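Local coordinates for protein alpha-ketoglutarate-dependent non-heme iron oxygenase EasH (Aspergillus japonicus, PDB 5M0T) that probably oxidises an ergot-alkaloid intermediate on the way to cycloclavine, using non-heme iron(II) and 2-oxoglutarate, at residues G50-H55 / R75-L80; E90-E95 / Q256-W261; T169-G174 / D200-T205. All coordinates share one frame; numbering follows the deposited sequence.

Contact 1 of 3, residues G50-H55 / R75-L80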
loop_
_atom_site.group_PDB
_atom_site.type_symbol
_atom_site.label_atom_id
_atom_site.label_comp_id
_atom_site.label_asym_id
_atom_site.label_seq_id
_atom_site.Cartn_x
_atom_site.Cartn_y
_atom_site.Cartn_z
ATOM N N GLY A 50 -8.027 -13.524 -27.345
ATOM C CA GLY A 50 -8.734 -14.803 -27.218
ATOM C C GLY A 50 -9.121 -15.136 -25.783
ATOM O O GLY A 50 -10.269 -15.496 -25.520
ATOM N N GLU A 51 -8.164 -14.993 -24.860
ATOM C CA GLU A 51 -8.392 -15.215 -23.419
ATOM C C GLU A 51 -9.388 -14.216 -22.800
ATOM O O GLU A 51 -10.208 -14.588 -21.961
ATOM C CB GLU A 51 -7.059 -15.155 -22.635
ATOM C CG GLU A 51 -6.092 -16.303 -22.923
ATOM C CD GLU A 51 -4.960 -16.441 -21.895
ATOM O OE1 GLU A 51 -4.192 -15.467 -21.662
ATOM O OE2 GLU A 51 -4.835 -17.547 -21.315
ATOM N N ILE A 52 -9.292 -12.955 -23.210
ATOM C CA ILE A 52 -10.082 -11.855 -22.626
ATOM C C ILE A 52 -11.556 -11.822 -23.067
ATOM O O ILE A 52 -12.438 -11.571 -22.238
ATOM C CB ILE A 52 -9.406 -10.486 -22.920
ATOM C CG1 ILE A 52 -8.122 -10.359 -22.097
ATOM C CG2 ILE A 52 -10.329 -9.296 -22.649
ATOM C CD1 ILE A 52 -8.285 -10.517 -20.597
ATOM N N ASP A 53 -11.807 -12.072 -24.351
ATOM C CA ASP A 53 -13.138 -11.862 -24.959
ATOM C C ASP A 53 -14.343 -12.239 -24.066
ATOM O O ASP A 53 -15.149 -11.361 -23.734
ATOM C CB ASP A 53 -13.234 -12.549 -26.344
ATOM C CG ASP A 53 -12.415 -11.820 -27.438
ATOM O OD1 ASP A 53 -12.208 -12.435 -28.507
ATOM O OD2 ASP A 53 -11.965 -10.660 -27.245
ATOM N N PRO A 54 -14.427 -13.508 -23.610
ATOM C CA PRO A 54 -15.655 -13.931 -22.930
ATOM C C PRO A 54 -15.971 -13.337 -21.536
ATOM O O PRO A 54 -17.069 -13.592 -21.037
ATOM C CB PRO A 54 -15.493 -15.462 -22.830
ATOM C CG PRO A 54 -14.340 -15.814 -23.714
ATOM C CD PRO A 54 -13.456 -14.613 -23.671
ATOM N N HIS A 55 -15.075 -12.560 -20.923
ATOM C CA HIS A 55 -15.331 -11.999 -19.576
ATOM C C HIS A 55 -15.714 -10.497 -19.538
ATOM O O HIS A 55 -15.951 -9.952 -18.443
ATOM C CB HIS A 55 -14.109 -12.203 -18.665
ATOM C CG HIS A 55 -13.633 -13.615 -18.566
ATOM N ND1 HIS A 55 -14.084 -14.486 -17.601
ATOM C CD2 HIS A 55 -12.737 -14.303 -19.309
ATOM C CE1 HIS A 55 -13.498 -15.659 -17.767
ATOM N NE2 HIS A 55 -12.675 -15.572 -18.796
ATOM N N ARG A 75 -16.442 -0.113 -21.383
ATOM C CA ARG A 75 -16.390 -1.540 -21.070
ATOM C C ARG A 75 -15.040 -1.793 -20.391
ATOM O O ARG A 75 -14.009 -1.342 -20.886
ATOM C CB ARG A 75 -16.543 -2.381 -22.335
ATOM C CG ARG A 75 -17.858 -2.153 -23.075
ATOM C CD ARG A 75 -18.029 -3.115 -24.247
ATOM N NE ARG A 75 -18.088 -4.510 -23.785
ATOM C CZ ARG A 75 -19.181 -5.153 -23.364
ATOM N NH1 ARG A 75 -20.381 -4.562 -23.346
ATOM N NH2 ARG A 75 -19.068 -6.417 -22.966
ATOM N N GLN A 76 -15.049 -2.475 -19.245
ATOM C CA GLN A 76 -13.816 -2.772 -18.523
ATOM C C GLN A 76 -13.820 -4.151 -17.860
ATOM O O GLN A 76 -14.857 -4.631 -17.387
ATOM C CB GLN A 76 -13.465 -1.662 -17.503
ATOM C CG GLN A 76 -14.351 -1.556 -16.251
ATOM C CD GLN A 76 -13.956 -2.470 -15.080
ATOM O OE1 GLN A 76 -12.800 -2.855 -14.925
ATOM N NE2 GLN A 76 -14.932 -2.806 -14.242
ATOM N N LEU A 77 -12.647 -4.778 -17.867
ATOM C CA LEU A 77 -12.355 -5.968 -17.074
ATOM C C LEU A 77 -11.035 -5.709 -16.370
ATOM O O LEU A 77 -10.090 -5.280 -17.013
ATOM C CB LEU A 77 -12.221 -7.194 -17.973
ATOM C CG LEU A 77 -11.875 -8.533 -17.291
ATOM C CD1 LEU A 77 -13.022 -9.013 -16.406
ATOM C CD2 LEU A 77 -11.501 -9.566 -18.338
ATOM N N SER A 78 -10.978 -5.966 -15.065
ATOM C CA SER A 78 -9.771 -5.799 -14.270
ATOM C C SER A 78 -9.458 -7.099 -13.505
ATOM O O SER A 78 -10.043 -8.120 -13.788
ATOM C CB SER A 78 -9.941 -4.590 -13.361
ATOM O OG SER A 78 -10.143 -3.433 -14.149
ATOM N N SER A 79 -8.516 -7.072 -12.568
ATOM C CA SER A 79 -8.025 -8.299 -11.913
ATOM C C SER A 79 -7.728 -9.406 -12.961
ATOM O O SER A 79 -8.249 -10.534 -12.889
ATOM C CB SER A 79 -9.030 -8.758 -10.845
ATOM O OG SER A 79 -9.300 -7.711 -9.920
ATOM N N LEU A 80 -6.901 -9.032 -13.941
ATOM C CA LEU A 80 -6.571 -9.858 -15.108
ATOM C C LEU A 80 -5.606 -11.023 -14.833
ATOM O O LEU A 80 -5.488 -11.907 -15.673
ATOM C CB LEU A 80 -5.990 -8.999 -16.235
ATOM C CG LEU A 80 -6.862 -7.874 -16.804
ATOM C CD1 LEU A 80 -6.092 -7.034 -17.814
ATOM C CD2 LEU A 80 -8.112 -8.443 -17.446
#
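L77 pushes its two methyls into the turn that ends helix 42-52 and gives up more surface than any other residue here. With CG anti to the backbone N (chi1 178°), the fork of L77 reaches across to H55: CD2 lies 3.7 Å from H55 CB, and CD1 rests 3.7 Å from H55 O. The imidazole takes no part in this, since H55 meets the leucine with its CB and carbonyl and its ring turns off to meet the ring of F83.

I52 comes next, one helical turn back. Its CD1 sits against both leucines of the other segment, 4.0 Å from L77 CD2 and 3.8 Å from L80 CD2, and its side chain crosses that of L80 at about a right angle. The packing lays the end of helix 42-52 against strand 75-77, an in-chain edge strand of the large sheet of this cupin-type double-stranded beta-helix, where I52 also touches V119 of the neighbouring strand 112-122. The H55 N to I52 O bond of 3.1 Å closes the 3-10 turn that carries both residues. Q76 points the other way; its OE1 accepts a 2.8 Å hydrogen bond from S78 OG, and D275 of the second subunit bonds to S78 N.

Contact 2 of 3, residues E90-E95 / Q256-W261; sequences ELMNDE and QKMVGW
M92 meets M258 where two helix ends abut: helix 85-91 runs out into a type I beta turn, L91 to D94, and helix 253-258 stops just before V259. Both ends pack beside strand 222-231 of the cupin-type core, M92 touching L227 and M258 touching M229.

The contact itself is apolar, and no hydrogen bond crosses it. M92 supplies its sulfur: SD lies 3.7 Å from M258 CB and 4.0 Å from M258 CG, so a thioether rests on the root of the other methionine and the two sulfurs do not meet. Both methionine side chains bend at chi2 and chi3; in M258 the bend (chi2 -53°) carries SD and CE off from M92. V259 adds a looser touch, with CG1 4.5 Å from M92 CG.

Polar bonds fix the turn and the helix end; one of them, N93 OD1 to T252 OG1, ties the turn to the residue just ahead of helix 253-258. D94 N to L91 O, 3.2 Å, closes the turn, and D94 then serves as N-cap of helix 95-105. M92 O accepts from H98 NE2. On the other segment, G260 at positive phi (85°) lets the chain fold back, bringing W261 N to 3.1 Å from Q256 O.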
loop_
_atom_site.group_PDB
_atom_site.type_symbol
_atom_site.label_atom_id
_atom_site.label_comp_id
_atom_site.label_asym_id
_atom_site.label_seq_id
_atom_site.Cartn_x
_atom_site.Cartn_y
_atom_site.Cartn_z
ATOM N N GLU A 90 3.647 -14.356 -19.203
ATOM C CA GLU A 90 4.429 -13.616 -20.197
ATOM C C GLU A 90 4.652 -12.168 -19.760
ATOM O O GLU A 90 5.788 -11.730 -19.642
ATOM C CB GLU A 90 3.775 -13.709 -21.587
ATOM C CG GLU A 90 3.452 -15.154 -21.991
ATOM C CD GLU A 90 3.109 -15.369 -23.470
ATOM O OE1 GLU A 90 3.622 -14.650 -24.359
ATOM O OE2 GLU A 90 2.325 -16.298 -23.751
ATOM N N LEU A 91 3.578 -11.444 -19.469
ATOM C CA LEU A 91 3.679 -10.019 -19.116
ATOM C C LEU A 91 4.299 -9.750 -17.737
ATOM O O LEU A 91 5.134 -8.844 -17.595
ATOM C CB LEU A 91 2.318 -9.342 -19.207
ATOM C CG LEU A 91 1.721 -9.341 -20.610
ATOM C CD1 LEU A 91 0.287 -8.833 -20.546
ATOM C CD2 LEU A 91 2.562 -8.502 -21.571
ATOM N N MET A 92 3.914 -10.529 -16.730
ATOM C CA MET A 92 4.476 -10.356 -15.395
ATOM C C MET A 92 5.939 -10.823 -15.268
ATOM O O MET A 92 6.557 -10.566 -14.228
ATOM C CB MET A 92 3.594 -11.014 -14.323
ATOM C CG MET A 92 2.275 -10.294 -14.051
ATOM S SD MET A 92 2.438 -8.539 -13.619
ATOM C CE MET A 92 2.216 -7.746 -15.218
ATOM N N ASN A 93 6.492 -11.476 -16.301
ATOM C CA ASN A 93 7.920 -11.797 -16.358
ATOM C C ASN A 93 8.676 -11.068 -17.471
ATOM O O ASN A 93 9.820 -11.408 -17.767
ATOM C CB ASN A 93 8.077 -13.301 -16.552
ATOM C CG ASN A 93 7.575 -14.083 -15.371
ATOM O OD1 ASN A 93 8.175 -14.036 -14.278
ATOM N ND2 ASN A 93 6.474 -14.805 -15.566
ATOM N N ASP A 94 8.059 -10.072 -18.096
ATOM C CA ASP A 94 8.678 -9.387 -19.231
ATOM C C ASP A 94 9.904 -8.561 -18.803
ATOM O O ASP A 94 9.793 -7.642 -17.992
ATOM C CB ASP A 94 7.663 -8.475 -19.920
ATOM C CG ASP A 94 8.141 -7.992 -21.264
ATOM O OD1 ASP A 94 8.523 -6.814 -21.385
ATOM O OD2 ASP A 94 8.173 -8.801 -22.213
ATOM N N GLU A 95 11.064 -8.889 -19.370
ATOM C CA GLU A 95 12.313 -8.194 -19.051
ATOM C C GLU A 95 12.298 -6.700 -19.320
ATOM O O GLU A 95 12.883 -5.954 -18.555
ATOM C CB GLU A 95 13.505 -8.861 -19.750
ATOM C CG GLU A 95 13.970 -10.070 -18.944
ATOM C CD GLU A 95 14.684 -11.147 -19.742
ATOM O OE1 GLU A 95 14.084 -11.691 -20.692
ATOM O OE2 GLU A 95 15.835 -11.487 -19.382
ATOM N N GLN A 256 4.623 -13.799 -9.001
ATOM C CA GLN A 256 3.941 -13.853 -7.691
ATOM C C GLN A 256 4.120 -12.561 -6.895
ATOM O O GLN A 256 3.176 -12.065 -6.280
ATOM C CB GLN A 256 4.432 -15.033 -6.852
ATOM C CG GLN A 256 4.056 -16.400 -7.398
ATOM C CD GLN A 256 4.507 -17.538 -6.498
ATOM O OE1 GLN A 256 5.486 -17.421 -5.773
ATOM N NE2 GLN A 256 3.777 -18.643 -6.534
ATOM N N LYS A 257 5.336 -12.021 -6.927
ATOM C CA LYS A 257 5.657 -10.783 -6.249
ATOM C C LYS A 257 4.901 -9.582 -6.822
ATOM O O LYS A 257 4.516 -8.698 -6.066
ATOM C CB LYS A 257 7.153 -10.532 -6.324
ATOM C CG LYS A 257 7.664 -9.367 -5.500
ATOM C CD LYS A 257 9.188 -9.343 -5.557
ATOM C CE LYS A 257 9.737 -8.087 -4.908
ATOM N NZ LYS A 257 11.202 -7.927 -5.138
ATOM N N MET A 258 4.708 -9.557 -8.140
ATOM C CA MET A 258 3.969 -8.481 -8.802
ATOM C C MET A 258 2.490 -8.462 -8.396
ATOM O O MET A 258 1.923 -7.399 -8.203
ATOM C CB MET A 258 4.045 -8.604 -10.334
ATOM C CG MET A 258 5.429 -8.462 -10.953
ATOM S SD MET A 258 6.259 -6.962 -10.449
ATOM C CE MET A 258 7.257 -7.554 -9.075
ATOM N N VAL A 259 1.886 -9.639 -8.266
ATOM C CA VAL A 259 0.471 -9.753 -7.947
ATOM C C VAL A 259 0.154 -9.813 -6.441
ATOM O O VAL A 259 -0.950 -10.196 -6.063
ATOM C CB VAL A 259 -0.187 -10.934 -8.711
ATOM C CG1 VAL A 259 0.059 -10.808 -10.213
ATOM C CG2 VAL A 259 0.279 -12.291 -8.205
ATOM N N GLY A 260 1.109 -9.462 -5.584
ATOM C CA GLY A 260 0.838 -9.245 -4.164
ATOM C C GLY A 260 0.851 -10.472 -3.272
ATOM O O GLY A 260 0.173 -10.486 -2.244
ATOM N N TRP A 261 1.624 -11.498 -3.632
ATOM C CA TRP A 261 1.789 -12.683 -2.780
ATOM C C TRP A 261 3.225 -12.920 -2.255
ATOM O O TRP A 261 3.502 -13.983 -1.677
ATOM C CB TRP A 261 1.264 -13.915 -3.512
ATOM C CG TRP A 261 -0.213 -14.059 -3.406
ATOM C CD1 TRP A 261 -1.155 -13.347 -4.079
ATOM C CD2 TRP A 261 -0.918 -14.963 -2.562
ATOM N NE1 TRP A 261 -2.404 -13.757 -3.716
ATOM C CE2 TRP A 261 -2.298 -14.747 -2.782
ATOM C CE3 TRP A 261 -0.521 -15.938 -1.641
ATOM C CZ2 TRP A 261 -3.290 -15.464 -2.118
ATOM C CZ3 TRP A 261 -1.518 -16.664 -0.975
ATOM C CH2 TRP A 261 -2.890 -16.416 -1.220
#

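Contact 3 of 3, residues T169-G174 / D200-T205; sequences TRVLPG and DAVLFT. With ZN (zinc ion), chain G; AKG (2-oxoglutaric acid), chain D.
T169 and V171 lie over V202, joining the two sheets of the cupin-type double-stranded beta-helix: strand 170-171 belongs to the minor sheet and strand 201-205 to the major one. Between these segments the sheets meet through side chains, with no hydrogen bond across.

The one apolar pair, V171 CG1 to V202 CG2 at 4.4 Å, is loose; T169 CB comes within 4.4 Å of V202 CG1, so the two branches of V202 serve different partners. V33 of strand 33-37 also touches V171, V202 and F204. The F204 ring meets that of H210, an iron ligand, with the planes at about 35°.

Hydrogen bonding ties T169 to the cosubstrate. Its OG1, beside the backbone N (chi1 -51°), donates to O4 of 2-oxoglutarate at 2.7 Å, while CG2 lies 3.8 Å from the same oxygen. R222 and Q129 bond to 2-oxoglutarate as well.

Metal coordination is at the start of segment 200-205: D200 and E37 bind a zinc ion distinct from the catalytic iron. G38 N bonds to D200 OD1 and N197 N to D200 OD2, probably orienting the carboxylate; D200 OD2 binds the zinc at 2.0 Å, and a water oxygen sits at the same distance from the metal.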
loop_
_atom_site.group_PDB
_atom_site.type_symbol
_atom_site.label_atom_id
_atom_site.label_comp_id
_atom_site.label_asym_id
_atom_site.label_seq_id
_atom_site.Cartn_x
_atom_site.Cartn_y
_atom_site.Cartn_z
ATOM N N THR A 169 -5.511 7.086 -27.032
ATOM C CA THR A 169 -5.162 7.759 -25.793
ATOM C C THR A 169 -4.415 9.033 -26.095
ATOM O O THR A 169 -3.501 9.020 -26.906
ATOM C CB THR A 169 -4.286 6.846 -24.916
ATOM O OG1 THR A 169 -4.920 5.573 -24.789
ATOM C CG2 THR A 169 -4.088 7.422 -23.529
ATOM N N ARG A 170 -4.823 10.131 -25.455
ATOM C CA ARG A 170 -4.237 11.443 -25.705
ATOM C C ARG A 170 -3.282 11.798 -24.590
ATOM O O ARG A 170 -3.553 11.491 -23.457
ATOM C CB ARG A 170 -5.341 12.483 -25.871
ATOM C CG ARG A 170 -6.276 12.119 -27.013
ATOM C CD ARG A 170 -7.111 13.288 -27.518
ATOM N NE ARG A 170 -7.284 13.174 -28.971
ATOM C CZ ARG A 170 -6.936 14.078 -29.889
ATOM N NH1 ARG A 170 -6.397 15.242 -29.564
ATOM N NH2 ARG A 170 -7.159 13.814 -31.176
ATOM N N VAL A 171 -2.146 12.405 -24.915
ATOM C CA VAL A 171 -1.076 12.640 -23.940
ATOM C C VAL A 171 -0.456 14.000 -24.180
ATOM O O VAL A 171 -0.441 14.472 -25.297
ATOM C CB VAL A 171 0.030 11.547 -23.993
ATOM C CG1 VAL A 171 -0.556 10.148 -23.760
ATOM C CG2 VAL A 171 0.788 11.580 -25.314
ATOM N N LEU A 172 0.021 14.638 -23.120
ATOM C CA LEU A 172 0.756 15.886 -23.215
ATOM C C LEU A 172 2.200 15.625 -22.777
ATOM O O LEU A 172 2.486 15.616 -21.582
ATOM C CB LEU A 172 0.115 16.973 -22.347
ATOM C CG LEU A 172 -1.172 17.601 -22.897
ATOM C CD1 LEU A 172 -1.804 18.539 -21.881
ATOM C CD2 LEU A 172 -0.918 18.360 -24.191
ATOM N N PRO A 173 3.106 15.396 -23.749
ATOM C CA PRO A 173 4.526 15.261 -23.442
ATOM C C PRO A 173 5.054 16.493 -22.722
ATOM O O PRO A 173 4.732 17.611 -23.122
ATOM C CB PRO A 173 5.171 15.132 -24.824
ATOM C CG PRO A 173 4.116 14.594 -25.691
ATOM C CD PRO A 173 2.832 15.167 -25.178
ATOM N N GLY A 174 5.813 16.293 -21.648
ATOM C CA GLY A 174 6.368 17.410 -20.871
ATOM C C GLY A 174 5.543 17.807 -19.659
ATOM O O GLY A 174 6.048 18.541 -18.806
ATOM N N ASP A 200 1.724 -2.285 -30.141
ATOM C CA ASP A 200 2.388 -1.037 -29.731
ATOM C C ASP A 200 1.776 -0.612 -28.412
ATOM O O ASP A 200 0.602 -0.910 -28.152
ATOM C CB ASP A 200 2.244 0.078 -30.790
ATOM C CG ASP A 200 2.970 -0.253 -32.120
ATOM O OD1 ASP A 200 3.815 -1.172 -32.128
ATOM O OD2 ASP A 200 2.702 0.392 -33.157
ATOM N N ALA A 201 2.568 0.039 -27.564
ATOM C CA ALA A 201 2.111 0.482 -26.258
ATOM C C ALA A 201 2.526 1.904 -26.043
ATOM O O ALA A 201 3.617 2.282 -26.449
ATOM C CB ALA A 201 2.683 -0.385 -25.168
ATOM N N VAL A 202 1.645 2.715 -25.448
ATOM C CA VAL A 202 2.044 4.050 -25.027
ATOM C C VAL A 202 2.417 3.942 -23.539
ATOM O O VAL A 202 1.646 3.418 -22.732
ATOM C CB VAL A 202 1.007 5.152 -25.377
ATOM C CG1 VAL A 202 -0.308 5.020 -24.605
ATOM C CG2 VAL A 202 1.604 6.531 -25.124
ATOM N N LEU A 203 3.630 4.394 -23.209
ATOM C CA LEU A 203 4.199 4.284 -21.865
ATOM C C LEU A 203 4.253 5.669 -21.223
ATOM O O LEU A 203 4.870 6.564 -21.790
ATOM C CB LEU A 203 5.622 3.727 -21.946
ATOM C CG LEU A 203 6.283 3.443 -20.602
ATOM C CD1 LEU A 203 5.642 2.234 -19.946
ATOM C CD2 LEU A 203 7.788 3.265 -20.745
ATOM N N PHE A 204 3.621 5.846 -20.056
ATOM C CA PHE A 204 3.669 7.124 -19.337
ATOM C C PHE A 204 3.704 6.949 -17.820
ATOM O O PHE A 204 3.195 5.968 -17.288
ATOM C CB PHE A 204 2.539 8.059 -19.770
ATOM C CG PHE A 204 1.161 7.457 -19.693
ATOM C CD1 PHE A 204 0.407 7.551 -18.525
ATOM C CD2 PHE A 204 0.603 6.813 -20.791
ATOM C CE1 PHE A 204 -0.867 7.000 -18.455
ATOM C CE2 PHE A 204 -0.683 6.261 -20.723
ATOM C CZ PHE A 204 -1.417 6.361 -19.561
ATOM N N THR A 205 4.348 7.893 -17.133
ATOM C CA THR A 205 4.376 7.898 -15.683
ATOM C C THR A 205 3.057 8.423 -15.139
ATOM O O THR A 205 2.271 9.008 -15.873
ATOM C CB THR A 205 5.469 8.819 -15.117
ATOM O OG1 THR A 205 5.103 10.195 -15.323
ATOM C CG2 THR A 205 6.871 8.481 -15.744
HETATM ZN ZN ZN G . 3.354 1.281 -34.784
HETATM C C1 AKG D . -7.468 5.827 -17.053
HETATM O O1 AKG D . -6.862 6.200 -16.049
HETATM O O2 AKG D . -8.628 5.215 -17.031
HETATM C C2 AKG D . -6.929 6.021 -18.477
HETATM O O5 AKG D . -6.112 6.903 -18.661
HETATM C C3 AKG D . -7.375 5.126 -19.605
HETATM C C4 AKG D . -6.839 5.575 -20.954
HETATM C C5 AKG D . -7.285 4.727 -22.113
HETATM O O3 AKG D . -7.887 3.599 -21.815
HETATM O O4 AKG D . -7.086 5.074 -23.255
HETATM O O HOH W 1 3.168 -0.578 -35.467
#

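In the fold
One segment of each of contacts 1 and 3 lies on the major sheet, on different strands: 75-77 is one of its outermost strands within this chain, whereas 201-205 lies between strands 33-37 and 152-158. Their centres are about 23 Å apart. Contact 3 borders the active site, the side chain of T169 standing about 7 Å from the iron; in contact 1 the side chain of L80 is about 12 Å from 2-oxoglutarate. Contacts 2 and 3 fall on opposite sides of the chain's centre, also about 23 Å between centres. Contacts 1 and 2 are nearer neighbours, nearest atoms about 7 Å apart, linked by the chain running from strand 75-77 into helix 85-91, and both reach the second subunit.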